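Long-range contacts in agglutinin (Rhizoctonia solani, PDB 4G9M), which probably binds carbohydrates as a ricin-type beta-trefoil lectin that assembles into a domain-swapped dimer: residues L108-D112 / V124-N129; A87-D91 / E102-R107; N14-T19 / L113-P118; A29-I34 / V81-T86; A95-I101 / D133-F139. All coordinates share one frame; numbering follows the deposited sequence.

Contact 1 (L108-D112 / V124-N129)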
# COMPACT_ATOMS: atom_id res chain seq x y z
N LEU B 108 -7.20 -11.65 1.82
CA LEU B 108 -8.44 -11.26 2.48
C LEU B 108 -8.17 -10.94 3.95
O LEU B 108 -9.02 -10.35 4.61
CB LEU B 108 -9.50 -12.38 2.41
CG LEU B 108 -10.22 -12.64 1.09
CD1 LEU B 108 -11.21 -13.78 1.27
CD2 LEU B 108 -10.93 -11.40 0.58
N PHE B 109 -6.99 -11.32 4.44
CA PHE B 109 -6.66 -11.18 5.86
C PHE B 109 -5.67 -10.07 6.15
O PHE B 109 -4.64 -9.95 5.47
CB PHE B 109 -6.17 -12.50 6.44
CG PHE B 109 -7.22 -13.57 6.42
CD1 PHE B 109 -8.16 -13.66 7.43
CD2 PHE B 109 -7.30 -14.45 5.35
CE1 PHE B 109 -9.16 -14.63 7.39
CE2 PHE B 109 -8.30 -15.42 5.30
CZ PHE B 109 -9.23 -15.50 6.33
N VAL B 110 -5.98 -9.29 7.19
CA VAL B 110 -5.10 -8.23 7.67
C VAL B 110 -4.82 -8.35 9.16
O VAL B 110 -5.56 -9.02 9.88
CB VAL B 110 -5.68 -6.82 7.40
CG1 VAL B 110 -5.69 -6.51 5.89
CG2 VAL B 110 -7.06 -6.67 8.01
N LEU B 111 -3.75 -7.70 9.62
CA LEU B 111 -3.45 -7.60 11.04
C LEU B 111 -4.52 -6.76 11.72
O LEU B 111 -4.80 -5.64 11.30
CB LEU B 111 -2.07 -6.97 11.28
CG LEU B 111 -0.90 -7.95 11.47
CD1 LEU B 111 -0.81 -8.92 10.33
CD2 LEU B 111 0.41 -7.20 11.64
N ASP B 112 -5.07 -7.29 12.80
CA ASP B 112 -6.26 -6.72 13.42
C ASP B 112 -6.05 -6.63 14.93
O ASP B 112 -5.76 -7.62 15.58
CB ASP B 112 -7.45 -7.64 13.08
CG ASP B 112 -8.75 -7.20 13.71
OD1 ASP B 112 -8.82 -6.98 14.94
OD2 ASP B 112 -9.76 -7.14 12.97
N VAL B 124 -3.46 -9.27 18.81
CA VAL B 124 -3.49 -8.93 17.39
C VAL B 124 -3.73 -10.24 16.67
O VAL B 124 -3.09 -11.25 16.99
CB VAL B 124 -2.19 -8.27 16.96
CG1 VAL B 124 -2.17 -8.09 15.45
CG2 VAL B 124 -2.04 -6.95 17.66
N ILE B 125 -4.66 -10.23 15.73
CA ILE B 125 -5.10 -11.48 15.10
C ILE B 125 -5.16 -11.26 13.59
O ILE B 125 -5.20 -10.12 13.13
CB ILE B 125 -6.50 -11.89 15.59
CG1 ILE B 125 -7.51 -10.74 15.43
CG2 ILE B 125 -6.46 -12.34 17.06
CD1 ILE B 125 -8.98 -11.14 15.68
N TYR B 126 -5.15 -12.35 12.82
CA TYR B 126 -5.50 -12.25 11.39
C TYR B 126 -7.00 -12.17 11.32
O TYR B 126 -7.70 -12.88 12.05
CB TYR B 126 -4.98 -13.46 10.59
CG TYR B 126 -3.47 -13.42 10.51
CD1 TYR B 126 -2.83 -12.60 9.60
CD2 TYR B 126 -2.70 -14.15 11.39
CE1 TYR B 126 -1.44 -12.52 9.56
CE2 TYR B 126 -1.29 -14.07 11.36
CZ TYR B 126 -0.68 -13.26 10.45
OH TYR B 126 0.71 -13.17 10.43
N TYR B 127 -7.53 -11.30 10.46
CA TYR B 127 -8.99 -11.17 10.38
C TYR B 127 -9.37 -10.59 9.04
O TYR B 127 -8.63 -9.82 8.46
CB TYR B 127 -9.49 -10.24 11.49
CG TYR B 127 -10.91 -10.43 12.01
CD1 TYR B 127 -11.31 -11.62 12.64
CD2 TYR B 127 -11.82 -9.38 11.98
CE1 TYR B 127 -12.59 -11.76 13.17
CE2 TYR B 127 -13.10 -9.51 12.51
CZ TYR B 127 -13.48 -10.70 13.10
OH TYR B 127 -14.74 -10.81 13.65
N ASN B 128 -10.55 -10.96 8.56
CA ASN B 128 -11.04 -10.46 7.28
C ASN B 128 -10.96 -8.94 7.22
O ASN B 128 -11.37 -8.26 8.16
CB ASN B 128 -12.50 -10.91 7.07
CG ASN B 128 -13.00 -10.63 5.67
OD1 ASN B 128 -12.67 -11.36 4.73
ND2 ASN B 128 -13.80 -9.59 5.52
N ASN B 129 -10.43 -8.42 6.12
CA ASN B 129 -10.25 -6.98 5.99
C ASN B 129 -11.60 -6.34 5.76
O ASN B 129 -12.21 -6.48 4.69
CB ASN B 129 -9.29 -6.65 4.83
CG ASN B 129 -8.89 -5.18 4.80
OD1 ASN B 129 -9.23 -4.41 5.70
ND2 ASN B 129 -8.16 -4.79 3.74

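Contact 2 (A87-D91 / E102-R107)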
# COMPACT_ATOMS: atom_id res chain seq x y z
N ALA B 87 8.62 -15.74 8.81
CA ALA B 87 7.83 -14.57 8.52
C ALA B 87 6.61 -14.91 7.66
O ALA B 87 6.70 -15.70 6.73
CB ALA B 87 8.67 -13.52 7.78
N VAL B 88 5.48 -14.32 7.99
CA VAL B 88 4.40 -14.24 7.03
C VAL B 88 4.66 -13.02 6.13
O VAL B 88 4.74 -11.89 6.62
CB VAL B 88 3.04 -14.08 7.73
CG1 VAL B 88 1.95 -13.66 6.74
CG2 VAL B 88 2.66 -15.38 8.44
N PRO B 89 4.83 -13.24 4.81
CA PRO B 89 5.04 -12.08 3.93
C PRO B 89 3.79 -11.21 3.85
O PRO B 89 2.67 -11.73 3.87
CB PRO B 89 5.35 -12.73 2.57
CG PRO B 89 4.60 -14.06 2.63
CD PRO B 89 4.78 -14.51 4.05
N LEU B 90 4.00 -9.89 3.78
CA LEU B 90 2.91 -8.91 3.89
C LEU B 90 2.92 -7.95 2.70
O LEU B 90 3.91 -7.86 1.97
CB LEU B 90 3.06 -8.09 5.18
CG LEU B 90 3.29 -8.89 6.47
CD1 LEU B 90 3.80 -8.00 7.60
CD2 LEU B 90 2.01 -9.60 6.88
N ASP B 91 1.80 -7.25 2.53
CA ASP B 91 1.66 -6.14 1.59
C ASP B 91 1.19 -4.97 2.43
O ASP B 91 0.25 -5.12 3.21
CB ASP B 91 0.58 -6.44 0.56
CG ASP B 91 1.06 -7.29 -0.61
OD1 ASP B 91 2.27 -7.24 -0.95
OD2 ASP B 91 0.19 -7.96 -1.22
N GLU B 102 -1.58 -6.43 5.10
CA GLU B 102 -2.27 -7.57 4.51
C GLU B 102 -1.35 -8.78 4.43
O GLU B 102 -0.18 -8.63 4.12
CB GLU B 102 -2.65 -7.24 3.06
CG GLU B 102 -4.10 -7.07 2.74
CD GLU B 102 -4.33 -6.78 1.26
OE1 GLU B 102 -3.44 -7.10 0.44
OE2 GLU B 102 -5.39 -6.22 0.93
N ALA B 103 -1.87 -9.98 4.68
CA ALA B 103 -1.08 -11.17 4.40
C ALA B 103 -0.95 -11.35 2.89
O ALA B 103 -1.96 -11.51 2.18
CB ALA B 103 -1.75 -12.41 5.03
N ALA B 104 0.28 -11.35 2.38
CA ALA B 104 0.53 -11.32 0.94
C ALA B 104 -0.03 -12.54 0.21
O ALA B 104 -0.46 -12.44 -0.93
CB ALA B 104 2.00 -11.18 0.66
N ASP B 105 -0.03 -13.68 0.89
CA ASP B 105 -0.51 -14.91 0.29
C ASP B 105 -1.87 -15.36 0.84
O ASP B 105 -2.37 -16.43 0.49
CB ASP B 105 0.54 -16.00 0.41
CG ASP B 105 1.79 -15.69 -0.42
OD1 ASP B 105 1.62 -15.26 -1.59
OD2 ASP B 105 2.92 -15.87 0.08
N HIS B 106 -2.47 -14.50 1.66
CA HIS B 106 -3.84 -14.67 2.13
C HIS B 106 -4.48 -13.29 2.19
O HIS B 106 -4.75 -12.79 3.27
CB HIS B 106 -3.85 -15.29 3.53
CG HIS B 106 -3.10 -16.58 3.64
ND1 HIS B 106 -1.73 -16.65 3.72
CD2 HIS B 106 -3.55 -17.86 3.67
CE1 HIS B 106 -1.36 -17.91 3.80
NE2 HIS B 106 -2.44 -18.67 3.78
N ARG B 107 -4.74 -12.68 1.03
CA ARG B 107 -4.95 -11.23 0.96
C ARG B 107 -6.29 -10.74 1.51
O ARG B 107 -6.50 -9.52 1.61
CB ARG B 107 -4.76 -10.72 -0.47
CG ARG B 107 -3.33 -10.83 -0.97
CD ARG B 107 -3.14 -10.07 -2.27
NE ARG B 107 -1.82 -10.32 -2.85
CZ ARG B 107 -1.29 -9.60 -3.84
NH1 ARG B 107 -1.95 -8.57 -4.35
NH2 ARG B 107 -0.09 -9.91 -4.31
O HOH W 1 1.08 -14.05 3.56

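Contact 3 (N14-T19 / L113-P118)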
# COMPACT_ATOMS: atom_id res chain seq x y z
N ASN B 14 -1.82 1.64 16.26
CA ASN B 14 -3.16 1.31 15.77
C ASN B 14 -4.01 2.58 15.63
O ASN B 14 -4.08 3.40 16.54
CB ASN B 14 -3.84 0.30 16.69
CG ASN B 14 -5.09 -0.26 16.09
OD1 ASN B 14 -6.18 0.25 16.32
ND2 ASN B 14 -4.94 -1.33 15.30
N VAL B 15 -4.65 2.73 14.48
CA VAL B 15 -5.45 3.92 14.20
C VAL B 15 -6.62 4.08 15.19
O VAL B 15 -6.92 5.19 15.63
CB VAL B 15 -5.93 3.94 12.72
CG1 VAL B 15 -7.02 4.99 12.49
CG2 VAL B 15 -4.75 4.18 11.76
N SER B 16 -7.26 2.98 15.54
CA SER B 16 -8.40 3.04 16.46
C SER B 16 -8.00 3.37 17.90
O SER B 16 -8.60 4.25 18.52
CB SER B 16 -9.18 1.73 16.45
OG SER B 16 -10.29 1.76 17.35
N THR B 17 -7.01 2.67 18.42
CA THR B 17 -6.74 2.68 19.87
C THR B 17 -5.64 3.63 20.29
O THR B 17 -5.63 4.10 21.43
CB THR B 17 -6.33 1.30 20.37
OG1 THR B 17 -5.10 0.90 19.75
CG2 THR B 17 -7.42 0.26 20.08
N GLY B 18 -4.69 3.87 19.39
CA GLY B 18 -3.50 4.64 19.75
C GLY B 18 -2.44 3.80 20.45
O GLY B 18 -1.38 4.30 20.81
N THR B 19 -2.74 2.52 20.64
CA THR B 19 -1.76 1.59 21.19
C THR B 19 -0.92 1.02 20.05
O THR B 19 -1.28 1.15 18.87
CB THR B 19 -2.40 0.48 22.05
OG1 THR B 19 -3.28 -0.33 21.26
CG2 THR B 19 -3.20 1.10 23.18
N LEU B 113 -6.19 -5.43 15.50
CA LEU B 113 -6.20 -5.33 16.96
C LEU B 113 -7.60 -5.70 17.45
O LEU B 113 -8.56 -4.94 17.28
CB LEU B 113 -5.78 -3.92 17.41
CG LEU B 113 -5.61 -3.71 18.92
CD1 LEU B 113 -4.63 -4.72 19.53
CD2 LEU B 113 -5.11 -2.30 19.19
N LYS B 114 -7.70 -6.88 18.05
CA LYS B 114 -8.97 -7.52 18.35
C LYS B 114 -10.02 -6.61 19.01
O LYS B 114 -9.80 -6.08 20.10
CB LYS B 114 -8.72 -8.75 19.23
CG LYS B 114 -9.95 -9.64 19.51
CD LYS B 114 -9.55 -10.75 20.46
CE LYS B 114 -10.70 -11.69 20.77
NZ LYS B 114 -10.31 -12.64 21.86
N GLU B 115 -11.14 -6.42 18.31
CA GLU B 115 -12.31 -5.74 18.87
C GLU B 115 -12.00 -4.29 19.26
O GLU B 115 -12.64 -3.72 20.15
CB GLU B 115 -12.89 -6.55 20.05
CG GLU B 115 -13.54 -7.88 19.62
CD GLU B 115 -13.82 -8.82 20.78
OE1 GLU B 115 -13.28 -8.61 21.89
OE2 GLU B 115 -14.56 -9.81 20.56
N SER B 116 -11.00 -3.71 18.61
CA SER B 116 -10.61 -2.32 18.83
C SER B 116 -10.35 -1.98 20.31
O SER B 116 -10.56 -0.85 20.74
CB SER B 116 -11.67 -1.37 18.28
OG SER B 116 -12.05 -1.72 16.97
N ASN B 117 -9.91 -2.97 21.08
CA ASN B 117 -9.69 -2.80 22.51
C ASN B 117 -8.36 -2.11 22.82
O ASN B 117 -7.29 -2.60 22.45
CB ASN B 117 -9.77 -4.17 23.19
CG ASN B 117 -9.92 -4.08 24.69
OD1 ASN B 117 -9.54 -3.09 25.33
ND2 ASN B 117 -10.47 -5.15 25.28
N PRO B 118 -8.42 -0.95 23.50
CA PRO B 118 -7.18 -0.22 23.80
C PRO B 118 -6.45 -0.74 25.04
O PRO B 118 -5.47 -0.12 25.45
CB PRO B 118 -7.68 1.21 24.04
CG PRO B 118 -9.06 1.04 24.55
CD PRO B 118 -9.62 -0.17 23.84
O HOH W 2 -10.24 1.87 19.80
O HOH W 3 -4.54 -2.44 22.71

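Contact 4 (A29-I34 / V81-T86)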
# COMPACT_ATOMS: atom_id res chain seq x y z
N ALA B 29 11.10 -16.77 21.42
CA ALA B 29 10.47 -18.09 21.29
C ALA B 29 9.43 -18.12 20.17
O ALA B 29 8.64 -17.20 20.03
CB ALA B 29 9.82 -18.50 22.61
N GLU B 30 9.44 -19.19 19.38
CA GLU B 30 8.44 -19.40 18.34
C GLU B 30 7.02 -19.40 18.94
O GLU B 30 6.74 -20.12 19.89
CB GLU B 30 8.71 -20.73 17.62
CG GLU B 30 7.70 -21.08 16.55
CD GLU B 30 7.92 -20.31 15.26
OE1 GLU B 30 9.08 -20.02 14.91
OE2 GLU B 30 6.91 -20.00 14.59
N GLY B 31 6.14 -18.57 18.38
CA GLY B 31 4.78 -18.49 18.88
C GLY B 31 4.51 -17.41 19.92
O GLY B 31 3.42 -17.36 20.49
N THR B 32 5.50 -16.55 20.18
CA THR B 32 5.34 -15.46 21.15
C THR B 32 4.26 -14.47 20.71
O THR B 32 4.30 -13.97 19.59
CB THR B 32 6.67 -14.74 21.40
OG1 THR B 32 7.63 -15.68 21.90
CG2 THR B 32 6.51 -13.60 22.41
N ALA B 33 3.28 -14.22 21.58
CA ALA B 33 2.15 -13.34 21.26
C ALA B 33 2.57 -11.96 20.78
O ALA B 33 3.42 -11.33 21.39
CB ALA B 33 1.26 -13.19 22.48
N ILE B 34 1.96 -11.50 19.70
CA ILE B 34 2.03 -10.10 19.31
C ILE B 34 0.68 -9.46 19.68
O ILE B 34 -0.37 -10.08 19.55
CB ILE B 34 2.38 -9.95 17.81
CG1 ILE B 34 3.80 -10.48 17.57
CG2 ILE B 34 2.29 -8.50 17.37
CD1 ILE B 34 4.26 -10.43 16.11
N VAL B 81 -1.57 -13.52 15.62
CA VAL B 81 -0.32 -13.02 15.07
C VAL B 81 0.75 -13.19 16.15
O VAL B 81 0.54 -12.82 17.29
CB VAL B 81 -0.45 -11.55 14.67
CG1 VAL B 81 0.86 -11.02 14.13
CG2 VAL B 81 -1.56 -11.39 13.63
N VAL B 82 1.88 -13.79 15.78
CA VAL B 82 2.90 -14.15 16.76
C VAL B 82 4.30 -13.94 16.20
O VAL B 82 4.48 -13.83 14.97
CB VAL B 82 2.79 -15.63 17.18
CG1 VAL B 82 1.44 -15.92 17.86
CG2 VAL B 82 3.03 -16.57 15.98
N GLY B 83 5.28 -13.87 17.09
CA GLY B 83 6.68 -13.81 16.67
C GLY B 83 7.13 -15.18 16.21
O GLY B 83 6.87 -16.19 16.87
N SER B 84 7.83 -15.23 15.07
CA SER B 84 8.16 -16.52 14.45
C SER B 84 9.48 -16.44 13.72
O SER B 84 9.88 -15.37 13.26
CB SER B 84 7.06 -16.92 13.46
OG SER B 84 7.30 -18.20 12.89
N THR B 85 10.17 -17.57 13.61
CA THR B 85 11.39 -17.65 12.80
C THR B 85 10.94 -17.73 11.33
O THR B 85 11.75 -17.60 10.41
CB THR B 85 12.23 -18.88 13.21
OG1 THR B 85 12.38 -18.91 14.63
CG2 THR B 85 13.61 -18.81 12.64
N THR B 86 9.64 -17.94 11.12
CA THR B 86 9.05 -17.92 9.79
C THR B 86 8.15 -16.71 9.59
O THR B 86 7.03 -16.65 10.12
CB THR B 86 8.23 -19.20 9.51
OG1 THR B 86 9.03 -20.35 9.77
CG2 THR B 86 7.79 -19.22 8.03
O HOH W 4 8.73 -21.18 12.12

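Contact 5 (A95-I101 / D133-F139)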
# COMPACT_ATOMS: atom_id res chain seq x y z
N ALA B 95 -4.41 3.14 3.40
CA ALA B 95 -5.79 3.17 3.88
C ALA B 95 -6.19 4.62 4.09
O ALA B 95 -5.35 5.50 4.05
CB ALA B 95 -5.92 2.37 5.19
N ASP B 96 -7.49 4.86 4.32
CA ASP B 96 -7.98 6.23 4.48
C ASP B 96 -7.33 6.89 5.69
O ASP B 96 -7.20 8.12 5.75
CB ASP B 96 -9.51 6.24 4.59
CG ASP B 96 -10.03 5.48 5.80
OD1 ASP B 96 -9.87 4.25 5.86
OD2 ASP B 96 -10.64 6.13 6.67
N LYS B 97 -6.93 6.07 6.66
CA LYS B 97 -6.02 6.49 7.72
C LYS B 97 -4.95 5.41 7.87
O LYS B 97 -5.27 4.22 7.98
CB LYS B 97 -6.76 6.67 9.04
CG LYS B 97 -7.80 7.79 8.99
CD LYS B 97 -8.63 7.87 10.26
CE LYS B 97 -9.69 6.79 10.29
NZ LYS B 97 -10.74 7.01 9.26
N GLY B 98 -3.68 5.81 7.85
CA GLY B 98 -2.59 4.86 7.95
C GLY B 98 -2.56 3.82 6.84
O GLY B 98 -2.91 4.10 5.69
N PHE B 99 -2.12 2.62 7.19
CA PHE B 99 -1.98 1.54 6.23
C PHE B 99 -2.58 0.24 6.76
O PHE B 99 -2.48 -0.06 7.96
CB PHE B 99 -0.48 1.29 5.93
CG PHE B 99 0.23 2.44 5.24
CD1 PHE B 99 0.76 3.49 5.96
CD2 PHE B 99 0.33 2.46 3.85
CE1 PHE B 99 1.41 4.55 5.32
CE2 PHE B 99 0.97 3.51 3.20
CZ PHE B 99 1.50 4.55 3.94
N ALA B 100 -3.18 -0.54 5.88
CA ALA B 100 -3.53 -1.92 6.20
C ALA B 100 -2.30 -2.79 6.02
O ALA B 100 -1.47 -2.54 5.14
CB ALA B 100 -4.66 -2.41 5.30
N ILE B 101 -2.18 -3.81 6.86
CA ILE B 101 -1.07 -4.76 6.75
C ILE B 101 -1.65 -6.11 6.39
O ILE B 101 -2.17 -6.83 7.24
CB ILE B 101 -0.26 -4.84 8.05
CG1 ILE B 101 0.30 -3.46 8.39
CG2 ILE B 101 0.87 -5.86 7.89
CD1 ILE B 101 0.88 -3.40 9.79
N ASP B 133 -11.13 0.80 11.60
CA ASP B 133 -9.93 1.51 12.06
C ASP B 133 -8.96 0.65 12.88
O ASP B 133 -7.77 0.93 12.91
CB ASP B 133 -10.31 2.78 12.84
CG ASP B 133 -10.76 3.91 11.94
OD1 ASP B 133 -10.79 3.70 10.71
OD2 ASP B 133 -11.10 5.00 12.46
N ASN B 134 -9.46 -0.41 13.53
CA ASN B 134 -8.56 -1.29 14.29
C ASN B 134 -7.74 -2.19 13.37
O ASN B 134 -6.85 -2.93 13.82
CB ASN B 134 -9.34 -2.13 15.29
CG ASN B 134 -10.33 -3.06 14.62
OD1 ASN B 134 -11.13 -2.63 13.79
ND2 ASN B 134 -10.26 -4.34 14.96
N GLN B 135 -8.02 -2.10 12.07
CA GLN B 135 -7.25 -2.85 11.07
C GLN B 135 -6.38 -1.90 10.24
O GLN B 135 -5.99 -2.22 9.12
CB GLN B 135 -8.20 -3.62 10.14
CG GLN B 135 -9.30 -4.38 10.84
CD GLN B 135 -10.15 -5.16 9.88
OE1 GLN B 135 -10.66 -4.62 8.89
NE2 GLN B 135 -10.30 -6.47 10.14
N LYS B 136 -6.10 -0.72 10.80
CA LYS B 136 -5.25 0.26 10.12
C LYS B 136 -4.19 0.69 11.10
O LYS B 136 -4.46 0.82 12.30
CB LYS B 136 -6.06 1.47 9.67
CG LYS B 136 -7.10 1.14 8.60
CD LYS B 136 -8.11 2.26 8.47
CE LYS B 136 -9.35 1.75 7.75
NZ LYS B 136 -10.50 2.68 7.92
N TRP B 137 -2.98 0.93 10.59
CA TRP B 137 -1.83 1.22 11.43
C TRP B 137 -1.08 2.44 10.92
O TRP B 137 -0.86 2.58 9.72
CB TRP B 137 -0.89 0.00 11.45
CG TRP B 137 -1.59 -1.27 11.95
CD1 TRP B 137 -2.34 -2.14 11.19
CD2 TRP B 137 -1.59 -1.79 13.28
NE1 TRP B 137 -2.83 -3.16 11.99
CE2 TRP B 137 -2.37 -2.97 13.27
CE3 TRP B 137 -1.02 -1.37 14.49
CZ2 TRP B 137 -2.59 -3.73 14.41
CZ3 TRP B 137 -1.23 -2.12 15.62
CH2 TRP B 137 -2.00 -3.30 15.57
N LYS B 138 -0.71 3.32 11.85
CA LYS B 138 0.15 4.44 11.52
C LYS B 138 1.60 3.96 11.51
O LYS B 138 2.08 3.40 12.49
CB LYS B 138 0.00 5.58 12.53
CG LYS B 138 -1.43 6.06 12.76
CD LYS B 138 -2.02 6.65 11.50
CE LYS B 138 -1.09 7.69 10.91
NZ LYS B 138 -1.09 7.64 9.43
N PHE B 139 2.28 4.20 10.39
CA PHE B 139 3.68 3.83 10.26
C PHE B 139 4.56 4.98 10.70
O PHE B 139 4.77 5.93 9.95
CB PHE B 139 3.99 3.40 8.83
CG PHE B 139 3.70 1.95 8.56
CD1 PHE B 139 2.41 1.46 8.66
CD2 PHE B 139 4.73 1.08 8.22
CE1 PHE B 139 2.14 0.12 8.43
CE2 PHE B 139 4.45 -0.27 7.96
CZ PHE B 139 3.16 -0.74 8.07
O HOH W 5 -4.12 -4.11 9.05

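Contact 1 (L108-D112 / V124-N129)
Val110 and Tyr127 face each other as an antiparallel hydrogen-bonded pair: Val110 N donates to Tyr127 O at 3.0 Å with an almost straight N-H...O angle of 175°, and Tyr127 N returns a bond to Val110 O. Two residues along, Asp112 N gives to Ile125 O at 2.9 Å while Ile125 N gives to Asp112 O at 2.8 Å. A fifth bond, Asn129 N to Leu108 O at 2.8 Å, closes the far end where the chain turns its corner.

The side-chain polar groups look elsewhere for partners. Asp112 OD2 comes within 3.2 Å of Tyr127 CD2, the carboxylate plane turned 76° from the ring, but its hydrogen bond is to Gln135 NE2, a donor shared with Asn128 O. Asp112 CG stands anti to its own backbone N (chi1 178°), which lays the carboxylate alongside the tyrosine. On the other face, Leu111 CD1 packs 3.7 Å from Tyr126 CE1, and the Tyr126 hydroxyl is hydrogen-bonded to Gly70 O. Asn129 rests its amide carbon CG 3.6 Å from Val110 CG1, while its ND2 reaches Asn56 OD1 of the second subunit.

The backbone bonds thus define this hairpin of the beta-trefoil, whereas its polar side chains tie it to neighbouring loops, to strand 68-71 and, through Asn129, to the dimer partner.

Contact 2 (A87-D91 / E102-R107)
Asp91 and Arg107 meet through charge rather than a directed bond. Asp91 OD2 lies over the centre of one face of the Arg107 guanidinium, 3.4 Å from Arg107 CZ, and the two flat groups stand 89° apart; no N-H points at the oxygen, so the salt bridge to Arg107 NE, 3.5 Å away, is purely electrostatic. The arginine chain runs extended from CG to NE, which carries the guanidinium out to the aspartate, one face turned to OD2. There NE is turned to Ala104 O, an acceptor at 3.2 Å close to the guanidinium plane, a bond that helps fix the rotation of the group.

The first torsion of Glu102, chi1 -112°, is away from the staggered values, and the side chain carries its carboxylate along the same side as Asp91; Glu102 OE1 comes to 4.1 Å from Asp91 OD2. Across the dimer, Arg107 NH1 makes a salt bridge to Glu102 OE2 of the second subunit.

Backbone bonds set the frame of this hairpin: Asp91 and Glu102 exchange N-H...O bonds, and Ala104 N donates to Pro89 O at 2.8 Å. Residues Ala103 to His106 form a type I turn, closed by His106 N to Ala103 O. Pro89 O also takes a hydrogen from a water that accepts from Asp105 N, while Pro89 CG sits 3.5 Å from Asp105 OD2.

Two acids drawn this close would be expected to raise each other's proton affinity, an effect that arginines from both subunits probably offset at the interface.

Contact 3 (N14-T19 / L113-P118)
Thr17 and Leu113 reach toward each other tip to tip, and much of the van der Waals contact between the two loops gathers round one methyl. Leu113 CD2 lies 3.2 Å from Thr17 OG1 and 3.4 Å from Thr19 OG1, two hydroxyls it meets from different directions, the second at about a right angle between the side chains. With Leu113 CG anti to the backbone N (chi1 -174°), the branch that bears CD2 extends to these threonines. Leu113 CB meets Asn14 ND2 at 3.4 Å, although that amide nitrogen gives its hydrogen bond to Asn134 O. The Thr17 methyl, CG2, touches the same leucine CD2 and also approaches Ser116 O at 3.4 Å, and Thr17 CB packs against the Pro118 ring, 3.9 Å from Pro118 CB. Thr19 CG2 likewise lies against Pro118 O.

Both segments are connections between strands of the beta-trefoil, the first leading from strand 8-14 to strand 20-23, the second joining strands 109-113 and 122-128 of a hairpin, so the contact brings together loops some 94 residues apart in sequence.

No direct hydrogen bond spans them; water does that work. Thr17 OG1 donates to Thr19 OG1 at 2.7 Å, Thr19 OG1 donates to a water, and this water donates to Asn117 O at 2.8 Å, a relay with one sense throughout. A second water lies between Ser16 OG and Ser116 O, donating to the carbonyl.

Within the first loop, Gly18 N bonds to Asn14 O, and Asn14 OD1 receives two weak bonds, from Ser16 N and Thr17 N.

Contact 4 (A29-I34 / V81-T86)
The Glu30 carboxylate is approached by Ser84 and Thr85 on the syn sides of its two oxygens. Thr85 N points at Glu30 OE1 across 3.0 Å, the N-H...O angle being 175° though the donor sits 28° out of the carboxylate plane; Ser84 OG donates to Glu30 OE2 over a short 2.5 Å, nearer that plane. A water adds a weak bond to OE1. The bend at chi2 (78°) of Glu30 curls the acid round to these donors. A second flat group is the peptide joining Val82 to Gly83: Ile34 CD1 stands over its face, 3.5 Å from Val82 C, and the same methyl touches Val81 CG1 at 4.0 Å.

Ser84 OG also accepts from Thr86 N, two residues on, an ST turn, so one hydroxyl links the acid to the loop that follows the strand. Gly31 N donates to Gly83 O at 2.9 Å, and Gly83 N to Thr32 O at 2.7 Å: two residues of one strand face a single residue of the other, a G1 beta bulge. It overlaps the type II turn Ala29 to Thr32, sharing Gly31 and Thr32, with Gly31 supplying the positive phi, and it belongs to the antiparallel pairing of strands 32-37 and 81-84 in the trefoil domain. Further in, Ile34 N donates to Val81 O.

At the turn, Thr32 N and Thr32 OG1 reach Ala29 O from the same face of its carbonyl plane, the hydroxyl at 2.6 Å. Val82 lays its CG1 against Gly31 O, 3.6 Å away.

Contact 5 (A95-I101 / D133-F139)
Lys136 NZ is gripped by three oxygens: Asp96 OD1 at 2.7 Å, Asp133 OD1 at 3.0 Å and the backbone Ala131 O. The first bond, a salt bridge across the two segments, uses the syn lone pair of Asp96 OD1; the second meets Asp133 OD1 nearly along its C-O axis. The lysine reaches them with an extended chain, its methylenes passing Ala95 CB and Lys97 O. Lys97 instead folds back at chi3 (-77°) and chi4, putting its NZ 2.7 Å from Asp96 OD2 and in a long salt bridge to Asp133 OD1. Two acids and two lysines thus form a network, and the alternation of charge probably stabilises all four ionised groups. Lys97 O, by contrast, is buried without a polar partner.

Gln135-Lys136-Trp137 reads as the Q-x-W signature of ricin-type trefoil lectins. Gln135 turns its amide to Asn130, Asn128 and Asp112, while Trp137 NE1 donates to Leu111 O. Trp137 and Phe99 exchange backbone bonds as a single antiparallel bridge, with Phe99 N to Trp137 O at 2.8 Å.

The apolar side begins at Ile101, whose CD1 sits over the face of the five-membered ring of Trp137, 4.1 Å from its centroid and 29° off the normal, a CH-pi contact. The same methyl touches Phe139 CZ at 3.9 Å. Phe99 and Phe139 meet obliquely, planes 73° apart and centroids separated by 5.4 Å. A water accepts from Ile101 N and donates to Gln135 O. Phe139 also pairs its strand with one of the second subunit, carrying the sheet across the interface.

Contacts 2 and 5 are the more buried and share strand 99-103; Leu90 packs on Ile101 between them. Both have salt bridges near the second subunit; contact 5 adds an aromatic and aliphatic interior. Contact 1 is a hairpin held mainly by backbone bonds; through strand 122-128 it neighbours contact 4 in one sheet, where Val124 bonds to Ile34 and Val81. Contact 4 trades core packing at Ile34 for a carboxylate-centred network at its exposed turn. Contact 3, the loop-to-loop meeting, relies on van der Waals contact, much of it round one leucine methyl, and on waters, and joins contact 5 through Asn14 to Asn134. Contacts 4 and 5, with centres about 22 Å apart, lie on opposite sides of the chain's centre.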